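Local structure of pfam DUF1093 family protein (Bacillus subtilis, 3NPP) at residues Ile7-Val12 with Lys59-Gly64; Thr28-Asp33 with Val44-Gly49; Lys54-Lys59 with Trp70-Phe75. The protein is of unknown function, a small beta-rich member of the DUF1093 family, made with a signal sequence and therefore probably exported from the cell. All blocks are in the same frame, centred on the assembly; numbering follows the deposited sequence.

Contact 1 (Ile7-Val12 with Lys59-Gly64). With SO4 (sulfate ion), chain O.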
# COMPACT_ATOMS: atom_id res chain seq x y z
N ILE A 7 7.78 4.16 0.24
CA ILE A 7 7.14 2.83 0.15
C ILE A 7 8.10 1.71 0.60
O ILE A 7 9.13 1.49 -0.01
CB ILE A 7 6.60 2.48 -1.29
CG1 ILE A 7 5.78 3.64 -1.91
CG2 ILE A 7 5.72 1.19 -1.23
CD1 ILE A 7 4.60 4.11 -1.05
N HIS A 8 7.72 1.00 1.66
CA HIS A 8 8.53 -0.04 2.27
C HIS A 8 7.93 -1.39 1.85
O HIS A 8 6.83 -1.70 2.22
CB HIS A 8 8.49 0.11 3.81
CG HIS A 8 9.24 -0.96 4.56
ND1 HIS A 8 9.14 -1.12 5.93
CD2 HIS A 8 10.16 -1.87 4.15
CE1 HIS A 8 9.92 -2.12 6.31
NE2 HIS A 8 10.54 -2.60 5.25
N GLN A 9 8.67 -2.17 1.09
CA GLN A 9 8.22 -3.50 0.68
C GLN A 9 8.70 -4.52 1.72
O GLN A 9 9.86 -4.47 2.14
CB GLN A 9 8.79 -3.87 -0.69
CG GLN A 9 8.42 -5.32 -1.16
CD GLN A 9 8.69 -5.55 -2.64
OE1 GLN A 9 8.43 -4.70 -3.47
NE2 GLN A 9 9.21 -6.74 -2.98
N GLN A 10 7.85 -5.47 2.05
CA GLN A 10 8.27 -6.65 2.82
C GLN A 10 7.77 -7.90 2.16
O GLN A 10 6.85 -7.85 1.39
CB GLN A 10 7.80 -6.52 4.26
CG GLN A 10 8.67 -5.53 5.05
CD GLN A 10 8.31 -5.44 6.49
OE1 GLN A 10 8.75 -6.25 7.29
NE2 GLN A 10 7.55 -4.43 6.86
N ASP A 11 8.49 -8.99 2.35
CA ASP A 11 8.11 -10.31 1.81
C ASP A 11 8.10 -11.24 2.97
O ASP A 11 9.13 -11.42 3.60
CB ASP A 11 9.09 -10.78 0.76
CG ASP A 11 8.98 -9.98 -0.52
OD1 ASP A 11 8.12 -10.30 -1.37
OD2 ASP A 11 9.72 -9.00 -0.67
N VAL A 12 6.94 -11.85 3.25
CA VAL A 12 6.77 -12.69 4.41
C VAL A 12 6.70 -14.14 3.94
O VAL A 12 5.87 -14.50 3.13
CB VAL A 12 5.51 -12.28 5.20
CG1 VAL A 12 5.34 -13.18 6.45
CG2 VAL A 12 5.60 -10.79 5.60
N LYS A 59 5.68 -17.18 -0.40
CA LYS A 59 6.16 -15.82 -0.20
C LYS A 59 4.93 -14.86 -0.41
O LYS A 59 4.34 -14.85 -1.48
CB LYS A 59 7.27 -15.52 -1.21
CG LYS A 59 7.85 -14.08 -1.15
CD LYS A 59 8.93 -13.84 -2.24
CE LYS A 59 8.33 -13.79 -3.70
NZ LYS A 59 7.09 -12.83 -4.21
N VAL A 60 4.62 -14.05 0.61
CA VAL A 60 3.53 -13.07 0.54
C VAL A 60 4.14 -11.68 0.53
O VAL A 60 4.79 -11.28 1.51
CB VAL A 60 2.56 -13.23 1.72
CG1 VAL A 60 1.38 -12.35 1.59
CG2 VAL A 60 2.07 -14.69 1.82
N LYS A 61 3.93 -10.93 -0.55
CA LYS A 61 4.55 -9.62 -0.74
C LYS A 61 3.61 -8.55 -0.22
O LYS A 61 2.39 -8.58 -0.52
CB LYS A 61 4.85 -9.40 -2.21
CG LYS A 61 5.54 -8.08 -2.52
CD LYS A 61 5.88 -7.94 -3.98
CE LYS A 61 4.67 -7.65 -4.85
NZ LYS A 61 5.01 -7.73 -6.31
N ALA A 62 4.17 -7.61 0.55
CA ALA A 62 3.42 -6.55 1.17
C ALA A 62 4.08 -5.24 0.87
O ALA A 62 5.28 -5.17 0.61
CB ALA A 62 3.33 -6.77 2.68
N LYS A 63 3.26 -4.19 0.84
CA LYS A 63 3.73 -2.79 0.82
C LYS A 63 3.16 -2.17 2.06
O LYS A 63 1.94 -2.21 2.26
CB LYS A 63 3.19 -2.05 -0.41
CG LYS A 63 3.40 -2.74 -1.73
CD LYS A 63 4.85 -2.88 -2.13
CE LYS A 63 4.98 -3.73 -3.43
NZ LYS A 63 4.24 -3.08 -4.59
N GLY A 64 4.01 -1.61 2.90
CA GLY A 64 3.62 -1.22 4.26
C GLY A 64 3.10 -2.47 4.98
O GLY A 64 3.74 -3.53 4.93
S SO4 O . 7.29 2.23 6.73
O1 SO4 O . 6.75 2.75 7.98
O2 SO4 O . 8.74 2.57 6.68
O3 SO4 O . 7.04 0.78 6.77
O4 SO4 O . 6.57 2.89 5.62
O HOH W 1 6.31 -3.17 4.56
O HOH W 2 8.40 -10.58 -4.00
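Gln9, Asp11, Lys61 and Lys63 rise from one face of an antiparallel strand pair and lean on one another as a polar layer. Gln9, with CG anti to the backbone N (chi1 177°) and its chain extended, lies alongside Lys63 but crosses Lys61 obliquely, its NE2 3.7 Å from Lys61 CD. The same amide reaches along its own strand: Gln9 NE2 gives an almost straight bond to Asp11 OD2 (3.3 Å), in the amide plane and on the syn lone pair of that oxygen. The other carboxylate oxygen, Asp11 OD1, rests against the root of Lys61, 3.5 Å from its CB. Toward Lys59 it makes only a long salt bridge, OD1 to NZ 3.9 Å, and a water bridges the two, donating to Asp11 OD1 and accepting from Lys59 NZ; the ammonium of Lys59 pairs more closely with Glu71, and that of Lys63 with Glu68. On the reverse face stand Gln10, Val12, Val60 and Ala62, part of it packed by Phe3 of the second subunit. At the His8-Gly64 end a second water joins His8 O, Gln10 NE2 and Gly64 O, Gln10 OE1 bonding Asn36 ND2, while His8 ND1 donates to a sulfate oxygen, O3, at the ring edge (3.0 Å); Tyr66 and Lys65 of the second subunit hold the same ion. Five backbone hydrogen bonds, the straightest from Val12 N to Val60 O (2.8 Å), complete a regular antiparallel ladder at the edge of a three-stranded sheet.

Contact 2 (Thr28-Asp33 with Val44-Gly49)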
# COMPACT_ATOMS: atom_id res chain seq x y z
N THR A 28 -9.88 -18.78 -0.42
CA THR A 28 -9.40 -19.50 0.75
C THR A 28 -8.49 -18.54 1.53
O THR A 28 -7.54 -18.00 0.98
CB THR A 28 -8.67 -20.79 0.35
OG1 THR A 28 -9.57 -21.60 -0.42
CG2 THR A 28 -8.20 -21.60 1.59
N GLU A 29 -8.83 -18.30 2.80
CA GLU A 29 -8.08 -17.44 3.68
C GLU A 29 -7.07 -18.26 4.50
O GLU A 29 -7.41 -19.35 4.94
CB GLU A 29 -9.04 -16.78 4.64
CG GLU A 29 -8.40 -15.68 5.49
CD GLU A 29 -9.40 -14.91 6.32
OE1 GLU A 29 -10.61 -15.27 6.31
OE2 GLU A 29 -8.96 -13.90 6.95
N TYR A 30 -5.86 -17.73 4.71
CA TYR A 30 -4.87 -18.32 5.63
C TYR A 30 -4.39 -17.21 6.54
O TYR A 30 -4.19 -16.11 6.07
CB TYR A 30 -3.68 -18.90 4.87
CG TYR A 30 -4.06 -20.03 3.97
CD1 TYR A 30 -4.48 -19.79 2.66
CD2 TYR A 30 -4.05 -21.35 4.43
CE1 TYR A 30 -4.86 -20.87 1.82
CE2 TYR A 30 -4.43 -22.40 3.60
CZ TYR A 30 -4.84 -22.15 2.30
OH TYR A 30 -5.25 -23.19 1.49
N THR A 31 -4.27 -17.49 7.83
CA THR A 31 -3.59 -16.60 8.78
C THR A 31 -2.48 -17.41 9.42
O THR A 31 -2.75 -18.32 10.19
CB THR A 31 -4.54 -16.05 9.84
OG1 THR A 31 -5.50 -15.20 9.22
CG2 THR A 31 -3.76 -15.24 10.90
N LEU A 32 -1.23 -17.08 9.08
CA LEU A 32 -0.09 -17.90 9.41
C LEU A 32 1.00 -17.04 10.01
O LEU A 32 1.10 -15.86 9.69
CB LEU A 32 0.42 -18.58 8.13
CG LEU A 32 -0.54 -19.53 7.40
CD1 LEU A 32 0.00 -19.91 6.05
CD2 LEU A 32 -0.81 -20.77 8.25
N ASP A 33 1.84 -17.66 10.87
CA ASP A 33 3.06 -17.02 11.33
C ASP A 33 4.13 -17.22 10.31
O ASP A 33 4.23 -18.29 9.73
CB ASP A 33 3.53 -17.59 12.68
CG ASP A 33 2.62 -17.21 13.82
OD1 ASP A 33 1.89 -16.18 13.75
OD2 ASP A 33 2.64 -17.94 14.81
N VAL A 44 0.66 -13.01 9.03
CA VAL A 44 0.13 -12.57 7.76
C VAL A 44 -1.22 -13.27 7.49
O VAL A 44 -1.34 -14.47 7.68
CB VAL A 44 1.16 -12.80 6.62
CG1 VAL A 44 1.59 -14.27 6.50
CG2 VAL A 44 0.63 -12.25 5.30
N THR A 45 -2.22 -12.47 7.13
CA THR A 45 -3.49 -12.92 6.62
C THR A 45 -3.53 -12.63 5.13
O THR A 45 -3.30 -11.51 4.74
CB THR A 45 -4.62 -12.19 7.31
OG1 THR A 45 -4.65 -12.60 8.67
CG2 THR A 45 -5.98 -12.46 6.66
N PHE A 46 -3.81 -13.64 4.32
CA PHE A 46 -3.88 -13.49 2.90
C PHE A 46 -4.88 -14.47 2.32
O PHE A 46 -5.32 -15.42 3.01
CB PHE A 46 -2.50 -13.69 2.30
CG PHE A 46 -1.94 -15.09 2.49
CD1 PHE A 46 -1.29 -15.44 3.66
CD2 PHE A 46 -2.07 -16.04 1.48
CE1 PHE A 46 -0.77 -16.69 3.81
CE2 PHE A 46 -1.57 -17.31 1.65
CZ PHE A 46 -0.92 -17.65 2.78
N PHE A 47 -5.24 -14.25 1.06
CA PHE A 47 -6.27 -15.06 0.38
C PHE A 47 -5.71 -15.62 -0.92
O PHE A 47 -4.97 -14.93 -1.60
CB PHE A 47 -7.52 -14.24 0.09
CG PHE A 47 -8.22 -13.76 1.31
CD1 PHE A 47 -7.75 -12.64 2.00
CD2 PHE A 47 -9.35 -14.40 1.78
CE1 PHE A 47 -8.39 -12.18 3.14
CE2 PHE A 47 -10.00 -13.94 2.91
CZ PHE A 47 -9.52 -12.83 3.59
N ALA A 48 -6.07 -16.85 -1.26
CA ALA A 48 -5.75 -17.42 -2.57
C ALA A 48 -7.05 -17.81 -3.24
O ALA A 48 -8.03 -18.13 -2.57
CB ALA A 48 -4.81 -18.63 -2.42
N GLY A 49 -7.06 -17.81 -4.57
CA GLY A 49 -8.21 -18.24 -5.37
C GLY A 49 -8.39 -19.73 -5.50
O GLY A 49 -9.26 -20.17 -6.26
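The phenyl ring of Phe46 lies beneath Tyr30 CB, which sits over its face 4.0 Å from the ring centroid in a CH-pi contact. Phe46 CG stands between the backbone N and the carbonyl carbon (chi1 64°), the crowded position, and this turns the ring across the strand pair toward Tyr30. The two aromatic planes are near parallel, 24° apart, yet slid so far that the rings barely overlap. Leu32 CD1 meets the edge of the same phenyl, 4.0 Å from CE1. On the other face of the strand pair Glu29 runs alongside Phe47: its CG covers the ring, 3.9 Å from the centroid, and its carboxylate continues past CZ, OE2 ending 3.3 Å from Thr45 CG2. Next to it Thr31 OG1 and Thr45 OG1 share a hydrogen bond of 2.8 Å, their side chains lying side by side. Six backbone hydrogen bonds set this register, those joining Tyr30 and Phe46 running nearly along the C=O axes. Farther out, Tyr30 OH is held by Leu52 N, Phe46 packs on Leu58, Val60 and Val67, and Phe3 of the second subunit covers Val44, whose strand continues the sheet into that chain. The hairpin is thus two-sided: its aliphatic and aromatic face is buried in the core, whereas on the polar face the two threonine hydroxyls bond each other and the methylene chain of Glu29 covers one face of the partly exposed Phe47 ring.

Contact 3 (Lys54-Lys59 with Trp70-Phe75)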
# COMPACT_ATOMS: atom_id res chain seq x y z
N LYS A 54 -1.08 -28.56 1.40
CA LYS A 54 -0.54 -28.67 2.77
C LYS A 54 1.02 -28.79 2.77
O LYS A 54 1.58 -29.49 1.94
CB LYS A 54 -1.14 -29.88 3.50
CG LYS A 54 -0.77 -29.98 5.00
N ASN A 55 1.67 -27.99 3.61
CA ASN A 55 3.13 -27.92 3.71
C ASN A 55 3.91 -27.25 2.56
O ASN A 55 5.13 -27.17 2.64
CB ASN A 55 3.74 -29.29 4.10
CG ASN A 55 3.19 -29.80 5.40
OD1 ASN A 55 2.89 -29.03 6.30
ND2 ASN A 55 3.08 -31.11 5.52
N ALA A 56 3.22 -26.67 1.59
CA ALA A 56 3.85 -25.78 0.62
C ALA A 56 4.44 -24.54 1.33
O ALA A 56 3.97 -24.14 2.40
CB ALA A 56 2.83 -25.34 -0.45
N TYR A 57 5.52 -23.99 0.75
CA TYR A 57 6.09 -22.73 1.23
C TYR A 57 5.66 -21.58 0.32
O TYR A 57 5.67 -21.71 -0.94
CB TYR A 57 7.60 -22.83 1.33
CG TYR A 57 8.08 -23.87 2.32
CD1 TYR A 57 8.18 -23.59 3.68
CD2 TYR A 57 8.43 -25.13 1.90
CE1 TYR A 57 8.61 -24.54 4.58
CE2 TYR A 57 8.89 -26.11 2.80
CZ TYR A 57 8.97 -25.81 4.14
OH TYR A 57 9.40 -26.77 5.04
N LEU A 58 5.28 -20.47 0.94
CA LEU A 58 4.74 -19.32 0.22
C LEU A 58 5.53 -18.07 0.58
O LEU A 58 6.00 -17.95 1.72
CB LEU A 58 3.25 -19.11 0.56
CG LEU A 58 2.23 -19.33 -0.56
CD1 LEU A 58 2.20 -20.84 -0.98
CD2 LEU A 58 0.84 -18.85 -0.12
N LYS A 59 5.68 -17.18 -0.40
CA LYS A 59 6.16 -15.82 -0.20
C LYS A 59 4.93 -14.86 -0.41
O LYS A 59 4.34 -14.85 -1.48
CB LYS A 59 7.27 -15.52 -1.21
CG LYS A 59 7.85 -14.08 -1.15
CD LYS A 59 8.93 -13.84 -2.24
CE LYS A 59 8.33 -13.79 -3.70
NZ LYS A 59 7.09 -12.83 -4.21
N TRP A 70 0.60 -13.46 -3.44
CA TRP A 70 1.20 -14.72 -2.93
C TRP A 70 1.92 -15.42 -4.06
O TRP A 70 1.53 -15.29 -5.21
CB TRP A 70 0.13 -15.62 -2.34
CG TRP A 70 -0.82 -16.22 -3.28
CD1 TRP A 70 -2.03 -15.70 -3.67
CD2 TRP A 70 -0.69 -17.49 -3.93
NE1 TRP A 70 -2.65 -16.57 -4.54
CE2 TRP A 70 -1.85 -17.67 -4.73
CE3 TRP A 70 0.30 -18.49 -3.94
CZ2 TRP A 70 -2.05 -18.81 -5.53
CZ3 TRP A 70 0.10 -19.65 -4.73
CH2 TRP A 70 -1.06 -19.80 -5.50
N GLU A 71 2.97 -16.19 -3.72
CA GLU A 71 3.73 -16.94 -4.70
C GLU A 71 4.31 -18.15 -4.00
O GLU A 71 4.91 -18.01 -2.95
CB GLU A 71 4.87 -16.08 -5.27
CG GLU A 71 5.80 -16.82 -6.23
CD GLU A 71 6.81 -15.94 -6.90
OE1 GLU A 71 7.21 -14.93 -6.31
OE2 GLU A 71 7.22 -16.27 -8.04
N GLU A 72 4.16 -19.34 -4.59
CA GLU A 72 4.79 -20.52 -4.00
C GLU A 72 6.30 -20.44 -4.26
O GLU A 72 6.71 -20.10 -5.38
CB GLU A 72 4.24 -21.84 -4.55
CG GLU A 72 4.88 -23.13 -3.83
CD GLU A 72 4.40 -24.44 -4.37
OE1 GLU A 72 3.74 -24.47 -5.41
OE2 GLU A 72 4.71 -25.47 -3.73
N VAL A 73 7.09 -20.77 -3.23
CA VAL A 73 8.57 -20.93 -3.34
C VAL A 73 9.00 -22.28 -2.76
O VAL A 73 8.20 -22.97 -2.13
CB VAL A 73 9.31 -19.77 -2.61
CG1 VAL A 73 8.96 -18.40 -3.24
CG2 VAL A 73 8.99 -19.77 -1.10
N LYS A 74 10.24 -22.70 -3.04
CA LYS A 74 10.80 -23.91 -2.44
C LYS A 74 11.64 -23.53 -1.25
O LYS A 74 12.22 -22.47 -1.23
CB LYS A 74 11.65 -24.71 -3.43
CG LYS A 74 11.01 -25.04 -4.77
CD LYS A 74 9.76 -25.87 -4.69
CE LYS A 74 10.06 -27.32 -4.60
NZ LYS A 74 8.73 -28.05 -4.46
N PHE A 75 11.74 -24.45 -0.27
CA PHE A 75 12.43 -24.20 0.99
C PHE A 75 13.85 -23.71 0.76
O PHE A 75 14.28 -22.72 1.34
CB PHE A 75 12.43 -25.49 1.82
CG PHE A 75 13.15 -25.37 3.13
CD1 PHE A 75 12.48 -24.94 4.27
CD2 PHE A 75 14.46 -25.73 3.24
CE1 PHE A 75 13.13 -24.82 5.49
CE2 PHE A 75 15.14 -25.63 4.48
CZ PHE A 75 14.47 -25.19 5.60
O HOH W 3 6.50 -25.02 -1.87
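The strands run antiparallel but strongly twisted, 138° between their directions and 4.4 Å apart at closest, with Leu58 and Glu72 as the non-hydrogen-bonded pair. Lys59 N gives a nearly straight bond to Glu71 O (2.8 Å), while the return bond from Glu71 N to Lys59 O is bent, and Val73 N reaches Tyr57 O from above the carbonyl plane. Lys59 and Glu71 lie side by side. The glutamate is fully extended, whereas the lysine bends at chi3 and chi4, folding NZ back to OE1 of Glu71 in a salt bridge of 3.0 Å whose hydrogen bond is weak. On this same face Val73 CG1 touches Lys59 CB at 3.9 Å. Tyr57 and Phe75 point the same way, the ring planes oblique at 56°; Phe75 CD1 approaches Tyr57 CZ to 3.6 Å, and Phe75 CB lies off-centre above the tyrosine ring. Leu58 turns to the opposite face, its chi1 of -113° away from any staggered position, and sets CD2 3.9 Å from Trp70 CE3. There Glu72, also extended, leads OE2 to a water (2.6 Å) that also bonds Tyr57 N and Val73 O, binding the strands together where they part. The two strands form a beta hairpin. Strand 57-63 is its inner member, flanked by strand 9-15, whose Val14 packs on Leu58; Phe46 and Ala48 of strand 41-48 cover Leu58 and Trp70 respectively, while Val73 touches Met78 and Phe75 touches Lys87 beyond the C-terminal helix 80-86.

From the N terminus, Ile7-Val12 comes first, but 46 residues separate it from its partner Lys59-Gly64, so contact 1 closes the longest loop. Within that loop contact 2 opens and shuts as a hairpin of strands 27-35 and 41-48. Contact 3 follows it in series, yet crosses contact 1: both draw on strand 57-63 and share Lys59, so this middle strand carries 9-15 on one flank and 66-73 on the other. The resulting three-stranded sheet packs against the hairpin of contact 2, Val60 meeting Val44 and Phe46 from contact 1, and Leu58 and Trp70 meeting Phe46 and Ala48 from contact 3. Contacts 1 and 2 also touch the second subunit.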